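Local structure of alpha-L-arabinofuranosidase B (Aspergillus kawachii, 6SXT) at residues N207-A212 with A258-S263; A231-A236 with G298-D303; D237-R242 with T253-A258. The protein hydrolyses terminal non-reducing alpha-L-arabinofuranosides from arabinoxylan, arabinan and arabinogalactan side chains, as a secreted fungal enzyme of glycoside hydrolase family 54. One frame throughout, in Å; residues are numbered along the deposited sequence.

Contact 1: N207-A212 with A258-S263. With LXE ([(1~{S},2~{S},3~{S},4~{S})-2-(hydroxymethyl)-3,4-bis(oxidanyl)cyclopentyl]azanium), chain G; EDO (1,2-ethanediol), chain P.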
loop_
_atom_site.group_PDB
_atom_site.type_symbol
_atom_site.label_atom_id
_atom_site.label_comp_id
_atom_site.label_asym_id
_atom_site.label_seq_id
_atom_site.Cartn_x
_atom_site.Cartn_y
_atom_site.Cartn_z
ATOM N N ASN A 207 18.371 5.683 12.202
ATOM C CA ASN A 207 17.488 6.066 13.318
ATOM C C ASN A 207 16.125 6.439 12.703
ATOM O O ASN A 207 16.116 7.291 11.850
ATOM C CB ASN A 207 18.011 7.217 14.165
ATOM C CG ASN A 207 18.637 6.774 15.491
ATOM O OD1 ASN A 207 18.096 5.931 16.220
ATOM N ND2 ASN A 207 19.859 7.253 15.722
ATOM N N LEU A 208 15.076 5.881 13.301
ATOM C CA LEU A 208 13.710 6.449 13.239
ATOM C C LEU A 208 13.541 7.156 14.566
ATOM O O LEU A 208 13.760 6.512 15.626
ATOM C CB LEU A 208 12.712 5.325 13.071
ATOM C CG LEU A 208 12.889 4.395 11.879
ATOM C CD1 LEU A 208 11.804 3.340 11.877
ATOM C CD2 LEU A 208 12.896 5.137 10.579
ATOM N N PHE A 209 13.250 8.424 14.539
ATOM C CA PHE A 209 13.087 9.252 15.739
ATOM C C PHE A 209 11.617 9.532 15.999
ATOM O O PHE A 209 10.907 10.081 15.154
ATOM C CB PHE A 209 13.858 10.560 15.601
ATOM C CG PHE A 209 15.356 10.392 15.736
ATOM C CD1 PHE A 209 15.908 10.124 16.979
ATOM C CD2 PHE A 209 16.203 10.586 14.673
ATOM C CE1 PHE A 209 17.282 10.015 17.137
ATOM C CE2 PHE A 209 17.577 10.528 14.839
ATOM C CZ PHE A 209 18.104 10.199 16.057
ATOM N N SER A 210 11.214 9.269 17.230
ATOM C CA SER A 210 9.877 9.622 17.760
ATOM C C SER A 210 9.944 10.914 18.568
ATOM O O SER A 210 8.927 11.398 19.092
ATOM C CB SER A 210 9.320 8.501 18.578
ATOM O OG SER A 210 10.248 8.172 19.634
ATOM N N GLY A 211 11.103 11.554 18.603
ATOM C CA GLY A 211 11.343 12.848 19.257
ATOM C C GLY A 211 12.838 13.062 19.450
ATOM O O GLY A 211 13.612 12.375 18.799
ATOM N N ALA A 212 13.201 13.943 20.380
ATOM C CA ALA A 212 14.611 14.337 20.613
ATOM C C ALA A 212 15.483 13.142 21.002
ATOM O O ALA A 212 16.704 13.158 20.686
ATOM C CB ALA A 212 14.647 15.417 21.690
ATOM N N ALA A 258 14.868 20.907 18.815
ATOM C CA ALA A 258 16.225 20.665 18.314
ATOM C C ALA A 258 16.417 19.290 17.695
ATOM O O ALA A 258 15.774 18.258 18.031
ATOM C CB ALA A 258 17.183 20.884 19.470
ATOM N N ARG A 259 17.416 19.183 16.795
ATOM C CA ARG A 259 17.837 17.872 16.325
ATOM C C ARG A 259 18.275 16.972 17.464
ATOM O O ARG A 259 18.711 17.511 18.502
ATOM C CB ARG A 259 19.014 17.872 15.334
ATOM C CG ARG A 259 18.730 18.594 14.022
ATOM C CD ARG A 259 18.009 17.719 13.000
ATOM N NE ARG A 259 17.558 18.589 11.920
ATOM C CZ ARG A 259 16.665 18.213 10.978
ATOM N NH1 ARG A 259 16.180 16.995 10.949
ATOM N NH2 ARG A 259 16.323 19.101 10.104
ATOM N N PRO A 260 18.116 15.643 17.329
ATOM C CA PRO A 260 18.538 14.691 18.340
ATOM C C PRO A 260 20.037 14.938 18.590
ATOM O O PRO A 260 20.755 15.100 17.620
ATOM C CB PRO A 260 18.302 13.324 17.743
ATOM C CG PRO A 260 17.191 13.549 16.697
ATOM C CD PRO A 260 17.494 14.914 16.180
ATOM N N ASP A 261 20.432 14.997 19.858
ATOM C CA ASP A 261 21.825 15.362 20.242
ATOM C C ASP A 261 22.656 14.067 20.118
ATOM O O ASP A 261 23.131 13.514 21.133
ATOM C CB ASP A 261 21.829 16.067 21.614
ATOM C CG ASP A 261 21.226 17.495 21.708
ATOM O OD1 ASP A 261 21.394 18.318 20.796
ATOM O OD2 ASP A 261 20.578 17.808 22.732
ATOM N N TYR A 262 22.810 13.518 18.910
ATOM C CA TYR A 262 23.638 12.327 18.576
ATOM C C TYR A 262 24.448 12.669 17.320
ATOM O O TYR A 262 24.009 13.513 16.535
ATOM C CB TYR A 262 22.832 11.062 18.322
ATOM C CG TYR A 262 21.915 10.694 19.460
ATOM C CD1 TYR A 262 20.651 11.249 19.536
ATOM C CD2 TYR A 262 22.312 9.841 20.482
ATOM C CE1 TYR A 262 19.816 11.007 20.603
ATOM C CE2 TYR A 262 21.488 9.585 21.564
ATOM C CZ TYR A 262 20.226 10.160 21.611
ATOM O OH TYR A 262 19.367 9.929 22.634
ATOM N N SER A 263 25.679 12.148 17.199
ATOM C CA SER A 263 26.615 12.510 16.111
ATOM C C SER A 263 25.945 12.304 14.756
ATOM O O SER A 263 25.469 11.183 14.509
ATOM C CB SER A 263 27.902 11.679 16.140
ATOM O OG SER A 263 28.773 12.114 17.171
HETATM C "C1'" LXE G . 19.231 3.491 6.607
HETATM C "C2'" LXE G . 17.981 3.459 5.726
HETATM O "O2'" LXE G . 18.120 4.261 4.610
HETATM C "C3'" LXE G . 16.971 3.939 6.675
HETATM O "O3'" LXE G . 15.621 3.763 6.073
HETATM C "C4'" LXE G . 17.173 2.976 7.826
HETATM C "C5'" LXE G . 16.680 3.525 9.152
HETATM O "O5'" LXE G . 17.191 4.796 9.489
HETATM C "C6'" LXE G . 18.735 2.727 7.809
HETATM N "N1'" LXE G . 18.904 1.253 7.658
HETATM C C1 EDO P . 7.980 13.719 23.598
HETATM O O1 EDO P . 8.325 12.741 24.592
HETATM C C2 EDO P . 8.759 13.857 22.310
HETATM O O2 EDO P . 8.176 13.470 20.976
HETATM O O HOH W 1 18.688 14.372 22.078
#

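Contact 2: A231-A236 with G298-D303. With EDO (1,2-ethanediol), chain B.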
loop_
_atom_site.group_PDB
_atom_site.type_symbol
_atom_site.label_atom_id
_atom_site.label_comp_id
_atom_site.label_asym_id
_atom_site.label_seq_id
_atom_site.Cartn_x
_atom_site.Cartn_y
_atom_site.Cartn_z
ATOM N N ALA A 231 2.556 15.170 9.192
ATOM C CA ALA A 231 3.220 16.388 8.703
ATOM C C ALA A 231 4.559 16.498 9.415
ATOM O O ALA A 231 4.594 16.540 10.674
ATOM C CB ALA A 231 2.394 17.640 8.892
ATOM N N VAL A 232 5.615 16.596 8.629
ATOM C CA VAL A 232 7.007 16.596 9.162
ATOM C C VAL A 232 7.728 17.787 8.563
ATOM O O VAL A 232 7.516 18.144 7.366
ATOM C CB VAL A 232 7.721 15.253 8.884
ATOM C CG1 VAL A 232 9.247 15.384 8.958
ATOM C CG2 VAL A 232 7.168 14.196 9.795
ATOM N N LYS A 233 8.610 18.430 9.326
ATOM C CA LYS A 233 9.389 19.547 8.784
ATOM C C LYS A 233 10.724 19.587 9.513
ATOM O O LYS A 233 10.818 19.054 10.625
ATOM C CB LYS A 233 8.634 20.869 8.896
ATOM C CG LYS A 233 8.093 21.219 10.283
ATOM C CD LYS A 233 7.105 22.341 10.222
ATOM C CE LYS A 233 6.429 22.648 11.543
ATOM N NZ LYS A 233 5.312 23.624 11.333
ATOM N N GLY A 234 11.717 20.094 8.789
ATOM C CA GLY A 234 13.089 20.133 9.299
ATOM C C GLY A 234 13.794 21.353 8.788
ATOM O O GLY A 234 13.678 21.701 7.621
ATOM N N GLY A 235 14.577 21.975 9.653
ATOM C CA GLY A 235 15.432 23.098 9.263
ATOM C C GLY A 235 16.718 23.024 10.075
ATOM O O GLY A 235 17.079 21.970 10.529
ATOM N N ALA A 236 17.352 24.187 10.250
ATOM C CA ALA A 236 18.662 24.289 10.936
ATOM C C ALA A 236 18.487 24.042 12.437
ATOM O O ALA A 236 17.991 24.951 13.096
ATOM C CB ALA A 236 19.213 25.669 10.622
ATOM N N GLY A 298 11.603 25.284 2.172
ATOM C CA GLY A 298 11.311 26.142 3.311
ATOM C C GLY A 298 10.620 25.359 4.413
ATOM O O GLY A 298 10.029 24.288 4.179
ATOM N N TYR A 299 10.546 25.968 5.574
ATOM C CA TYR A 299 10.027 25.356 6.795
ATOM C C TYR A 299 8.619 25.857 7.034
ATOM O O TYR A 299 8.414 27.010 7.368
ATOM C CB TYR A 299 10.894 25.759 7.994
ATOM C CG TYR A 299 10.633 25.000 9.252
ATOM C CD1 TYR A 299 11.279 23.818 9.545
ATOM C CD2 TYR A 299 9.831 25.539 10.247
ATOM C CE1 TYR A 299 11.098 23.145 10.736
ATOM C CE2 TYR A 299 9.644 24.880 11.453
ATOM C CZ TYR A 299 10.288 23.687 11.713
ATOM O OH TYR A 299 10.167 23.002 12.870
ATOM N N PRO A 300 7.557 25.050 6.766
ATOM C CA PRO A 300 6.205 25.607 6.817
ATOM C C PRO A 300 5.811 26.014 8.232
ATOM O O PRO A 300 6.201 25.353 9.197
ATOM C CB PRO A 300 5.310 24.431 6.406
ATOM C CG PRO A 300 6.226 23.561 5.597
ATOM C CD PRO A 300 7.569 23.661 6.298
ATOM N N SER A 301 5.057 27.102 8.294
ATOM C CA SER A 301 4.455 27.532 9.578
ATOM C C SER A 301 3.416 26.505 10.021
ATOM O O SER A 301 2.810 25.794 9.216
ATOM C CB SER A 301 3.853 28.883 9.484
ATOM O OG SER A 301 2.706 28.909 8.623
ATOM N N ASP A 302 3.156 26.471 11.331
ATOM C CA ASP A 302 2.047 25.675 11.855
ATOM C C ASP A 302 0.746 26.114 11.165
ATOM O O ASP A 302 -0.091 25.221 10.883
ATOM C CB ASP A 302 1.863 25.729 13.377
ATOM C CG ASP A 302 2.905 24.984 14.188
ATOM O OD1 ASP A 302 3.899 24.469 13.571
ATOM O OD2 ASP A 302 2.709 24.860 15.404
ATOM N N ASP A 303 0.571 27.418 10.962
ATOM C CA ASP A 303 -0.670 27.958 10.353
ATOM C C ASP A 303 -0.848 27.365 8.950
ATOM O O ASP A 303 -1.966 26.978 8.604
ATOM C CB ASP A 303 -0.622 29.478 10.234
ATOM C CG ASP A 303 -1.944 30.075 9.783
ATOM O OD1 ASP A 303 -2.923 29.998 10.564
ATOM O OD2 ASP A 303 -1.983 30.628 8.661
HETATM C C1 EDO B . 15.669 27.042 9.224
HETATM O O1 EDO B . 16.670 26.301 8.718
HETATM C C2 EDO B . 15.217 28.012 8.249
HETATM O O2 EDO B . 13.798 28.012 8.265
#

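Contact 3: D237-R242 with T253-A258. With EDO (1,2-ethanediol), chain P.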
loop_
_atom_site.group_PDB
_atom_site.type_symbol
_atom_site.label_atom_id
_atom_site.label_comp_id
_atom_site.label_asym_id
_atom_site.label_seq_id
_atom_site.Cartn_x
_atom_site.Cartn_y
_atom_site.Cartn_z
ATOM N N ASP A 237 18.835 22.854 12.851
ATOM C CA ASP A 237 18.717 22.338 14.236
ATOM C C ASP A 237 17.287 22.545 14.724
ATOM O O ASP A 237 17.052 22.862 15.910
ATOM C CB ASP A 237 19.675 23.089 15.167
ATOM C CG ASP A 237 19.995 22.307 16.415
ATOM O OD1 ASP A 237 19.713 21.135 16.470
ATOM O OD2 ASP A 237 20.675 22.902 17.276
ATOM N N LYS A 238 16.309 22.306 13.850
ATOM C CA LYS A 238 14.908 22.245 14.334
ATOM C C LYS A 238 14.166 21.225 13.461
ATOM O O LYS A 238 14.472 21.117 12.250
ATOM C CB LYS A 238 14.139 23.572 14.320
ATOM C CG LYS A 238 14.053 24.332 13.011
ATOM C CD LYS A 238 13.414 25.731 13.160
ATOM C CE LYS A 238 13.167 26.408 11.823
ATOM N NZ LYS A 238 12.701 27.810 11.992
ATOM N N TRP A 239 13.197 20.525 14.042
ATOM C CA TRP A 239 12.321 19.640 13.229
ATOM C C TRP A 239 11.065 19.368 14.031
ATOM O O TRP A 239 11.004 19.675 15.252
ATOM C CB TRP A 239 13.030 18.348 12.854
ATOM C CG TRP A 239 13.401 17.504 14.017
ATOM C CD1 TRP A 239 14.376 17.808 14.943
ATOM C CD2 TRP A 239 12.834 16.262 14.419
ATOM N NE1 TRP A 239 14.481 16.799 15.829
ATOM C CE2 TRP A 239 13.502 15.840 15.579
ATOM C CE3 TRP A 239 11.803 15.441 13.923
ATOM C CZ2 TRP A 239 13.174 14.671 16.249
ATOM C CZ3 TRP A 239 11.488 14.300 14.585
ATOM C CH2 TRP A 239 12.143 13.904 15.743
ATOM N N ALA A 240 10.064 18.798 13.377
ATOM C CA ALA A 240 8.780 18.568 14.061
ATOM C C ALA A 240 8.025 17.396 13.448
ATOM O O ALA A 240 8.194 17.089 12.246
ATOM C CB ALA A 240 7.925 19.785 13.976
ATOM N N ILE A 241 7.218 16.762 14.279
ATOM C CA ILE A 241 6.230 15.731 13.895
ATOM C C ILE A 241 4.888 16.280 14.311
ATOM O O ILE A 241 4.703 16.544 15.493
ATOM C CB ILE A 241 6.447 14.391 14.596
ATOM C CG1 ILE A 241 7.825 13.798 14.273
ATOM C CG2 ILE A 241 5.302 13.437 14.313
ATOM C CD1 ILE A 241 8.180 12.629 15.131
ATOM N N ARG A 242 3.950 16.289 13.375
ATOM C CA ARG A 242 2.551 16.629 13.688
ATOM C C ARG A 242 1.648 15.561 13.067
ATOM O O ARG A 242 2.010 15.023 12.007
ATOM C CB ARG A 242 2.228 18.013 13.139
ATOM C CG ARG A 242 3.144 19.092 13.666
ATOM C CD ARG A 242 2.779 20.484 13.199
ATOM N NE ARG A 242 1.584 20.988 13.875
ATOM C CZ ARG A 242 0.740 21.878 13.372
ATOM N NH1 ARG A 242 0.877 22.372 12.159
ATOM N NH2 ARG A 242 -0.280 22.256 14.120
ATOM N N THR A 253 0.899 18.571 17.700
ATOM C CA THR A 253 2.351 18.499 17.574
ATOM C C THR A 253 2.880 17.467 18.563
ATOM O O THR A 253 2.630 17.605 19.775
ATOM C CB THR A 253 2.977 19.880 17.736
ATOM O OG1 THR A 253 2.459 20.716 16.707
ATOM C CG2 THR A 253 4.482 19.788 17.685
ATOM N N TYR A 254 3.558 16.447 18.074
ATOM C CA TYR A 254 4.088 15.421 18.995
ATOM C C TYR A 254 5.592 15.552 19.180
ATOM O O TYR A 254 6.093 15.035 20.213
ATOM C CB TYR A 254 3.590 14.050 18.569
ATOM C CG TYR A 254 2.092 14.002 18.594
ATOM C CD1 TYR A 254 1.418 14.117 19.794
ATOM C CD2 TYR A 254 1.356 13.838 17.431
ATOM C CE1 TYR A 254 0.039 14.077 19.847
ATOM C CE2 TYR A 254 -0.033 13.815 17.476
ATOM C CZ TYR A 254 -0.687 13.922 18.686
ATOM O OH TYR A 254 -2.049 13.876 18.817
ATOM N N TYR A 255 6.278 16.265 18.334
ATOM C CA TYR A 255 7.659 16.719 18.591
ATOM C C TYR A 255 7.835 18.034 17.898
ATOM O O TYR A 255 7.415 18.235 16.746
ATOM C CB TYR A 255 8.757 15.736 18.118
ATOM C CG TYR A 255 10.120 16.253 18.494
ATOM C CD1 TYR A 255 10.439 16.254 19.842
ATOM C CD2 TYR A 255 10.898 16.960 17.598
ATOM C CE1 TYR A 255 11.596 16.884 20.259
ATOM C CE2 TYR A 255 12.071 17.606 17.996
ATOM C CZ TYR A 255 12.407 17.567 19.344
ATOM O OH TYR A 255 13.535 18.245 19.770
ATOM N N SER A 256 8.594 18.932 18.525
ATOM C CA SER A 256 9.060 20.176 17.881
ATOM C C SER A 256 10.272 20.691 18.634
ATOM O O SER A 256 10.195 20.833 19.839
ATOM C CB SER A 256 8.025 21.254 17.873
ATOM O OG SER A 256 8.571 22.439 17.305
ATOM N N GLY A 257 11.375 20.861 17.928
ATOM C CA GLY A 257 12.548 21.395 18.602
ATOM C C GLY A 257 13.808 20.874 18.012
ATOM O O GLY A 257 13.837 20.527 16.835
ATOM N N ALA A 258 14.868 20.907 18.815
ATOM C CA ALA A 258 16.225 20.665 18.314
ATOM C C ALA A 258 16.417 19.290 17.695
ATOM O O ALA A 258 15.774 18.258 18.031
ATOM C CB ALA A 258 17.183 20.884 19.470
HETATM C C1 EDO P . 7.980 13.719 23.598
HETATM O O1 EDO P . 8.325 12.741 24.592
HETATM C C2 EDO P . 8.759 13.857 22.310
HETATM O O2 EDO P . 8.176 13.470 20.976
#

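Contact 1: N207-A212 with A258-S263
P260 lays its ring over one face of F209, a CH-pi contact between the end of strand 208-209 and the loop at 258-263. From CB outward, the F209 ring meets P260 at every atom. CB itself points toward 258-263, and CG is anti to the carbonyl carbon (chi1 -74°). CG, CD1 and CD2 each have P260 CG as nearest partner, since it sits over the ring centre; F209 CE1 on one flank also meets P260 CB, at 3.5 Å, and CZ at the far end touches both proline carbons. P260 CG is 3.4 Å from the centroid of the F209 ring and only 6° off its normal, so that carbon is almost exactly centred, with CB displaced toward CE1 and CZ. On the opposite face N207 CB packs nearer the rim, leaving the phenyl clamped between a proline and the residue two before it in the chain, while Y265 meets it edge-to-face.

Beyond the ring the contact turns polar. A212 O takes a CA-H...O contact from P260 CA at 3.3 Å and lies in the plane of the Y262 ring, at its edge, 3.8 Å from Y262 CE1. A water then donates to A212 O (2.7 Å) and accepts from D261 N (2.9 Å), stitching the backbones where D261 centres an inverse gamma turn. The Y262 hydroxyl is held by E214 N.

At the other end N207 N donates to O5' of the bound cyclopentyl inhibitor, 3.1 Å away. N207 binds substrate, and F209 with P260 forms the second-shell packing behind it in the arabinofuranose pocket of this GH54 catalytic domain.

Contact 2: A231-A236 with G298-D303
K233 starts with CG between the backbone N and the carbonyl carbon (chi1 52°) and then runs extended to its tip, while Y299 has CG anti to the backbone N (chi1 -169°); with these torsions the lysine chain lies over one face of the tyrosine ring, the two side chains crossing at about a right angle. K233 CG comes within 3.6 Å of Y299 CE1, and K233 CD stands 3.9 Å from the centroid of the Y299 ring, displaced toward the rim, in a CH-pi contact. K233 CB meanwhile reaches P300 CD at 4.0 Å. The methylenes are thus packed against tyrosine and proline before the charge is reached.

At the tip, NZ is gripped twice from the 298-303 segment. K233 NZ donates to P300 O at 2.9 Å, approaching 33° out of that carbonyl's plane, and K233 NZ forms a salt bridge with D302 OD1 at 2.8 Å, meeting the oxygen nearly along its C-O bond. E305, one turn further into the helix, adds a second salt bridge. Two carboxylates and a carbonyl around one ammonium would be expected to favour its charged state.

The tyrosine ring sits close to the strand at G234 and G235. Its in-plane edge lies against G234, with Y299 CD1 3.6 Å from G234 C, and at G235 no side chain stands between backbone and ring. K238 makes a cation-pi contact with the same ring, and A240 also touches it.

S301 occupies the N-cap position and its OG bonds to T304. In fold terms, the end of strand 227-235 in the catalytic domain's beta-sheet is pinned to the start of helix 302-315 by a lysine salt-bridged to that helix's first turn.

Contact 3: D237-R242 with T253-A258
This is an antiparallel beta hairpin pairing, strand 238-245 with strand 250-257, at one margin of the large sheet of the catalytic domain. W239 pairs with G257 through two backbone bonds, W239 N to G257 O (2.9 Å) and G257 N to W239 O (3.0 Å). A240 and S256 form the next, non-hydrogen-bonded pair. At I241 the register slips by one: I241 O accepts from both Y254 N (2.8 Å) and, at greater length, Y255 N (3.3 Å), while I241 N donates to Y255 O.

On the face carrying W239, I241 and Y255, the two aromatic side chains cross at about a right angle, but their ring planes are inclined by only 31°. Y255 CD2 stands over the indole, and Y255 CE2 approaches W239 CE2 to 3.3 Å. Y255 CG is anti to the backbone N (chi1 -177°); the hydroxyl at the far end of the ring reaches the next loop, where A258 O accepts from Y255 OH at 2.8 Å and more weakly from W239 NE1.

The other face has R242 beside T253. R242 NE donates to T253 OG1 at 3.0 Å, 27° out of the guanidinium plane, and the rest of that group is taken up by E305, N306 and D302 O. Y254 and Y255 both face I241, a classic beta bulge within this hairpin.

In the fold
The three contacts are neighbours on one side of the catalytic domain. Contact 3 is nested in the chain within the loops closed by contacts 1 and 2, and its centre lies about 10 Å from that of contact 1 and about 9 Å from that of contact 2. Strand 238-245 bonds to strand 227-235, with A240 N 2.9 Å from K233 O, so contacts 2 and 3 share a sheet. R259 ties in contact 1: R259 NH2 lies 3.0 Å from G235 O, and R259 N 3.0 Å from D237 OD1. Only contact 1 touches the inhibitor, through N207; the W239 side chain of contact 3 stays about 9 Å from that of N207, and contact 2 lies away from the catalytic and substrate-binding residues.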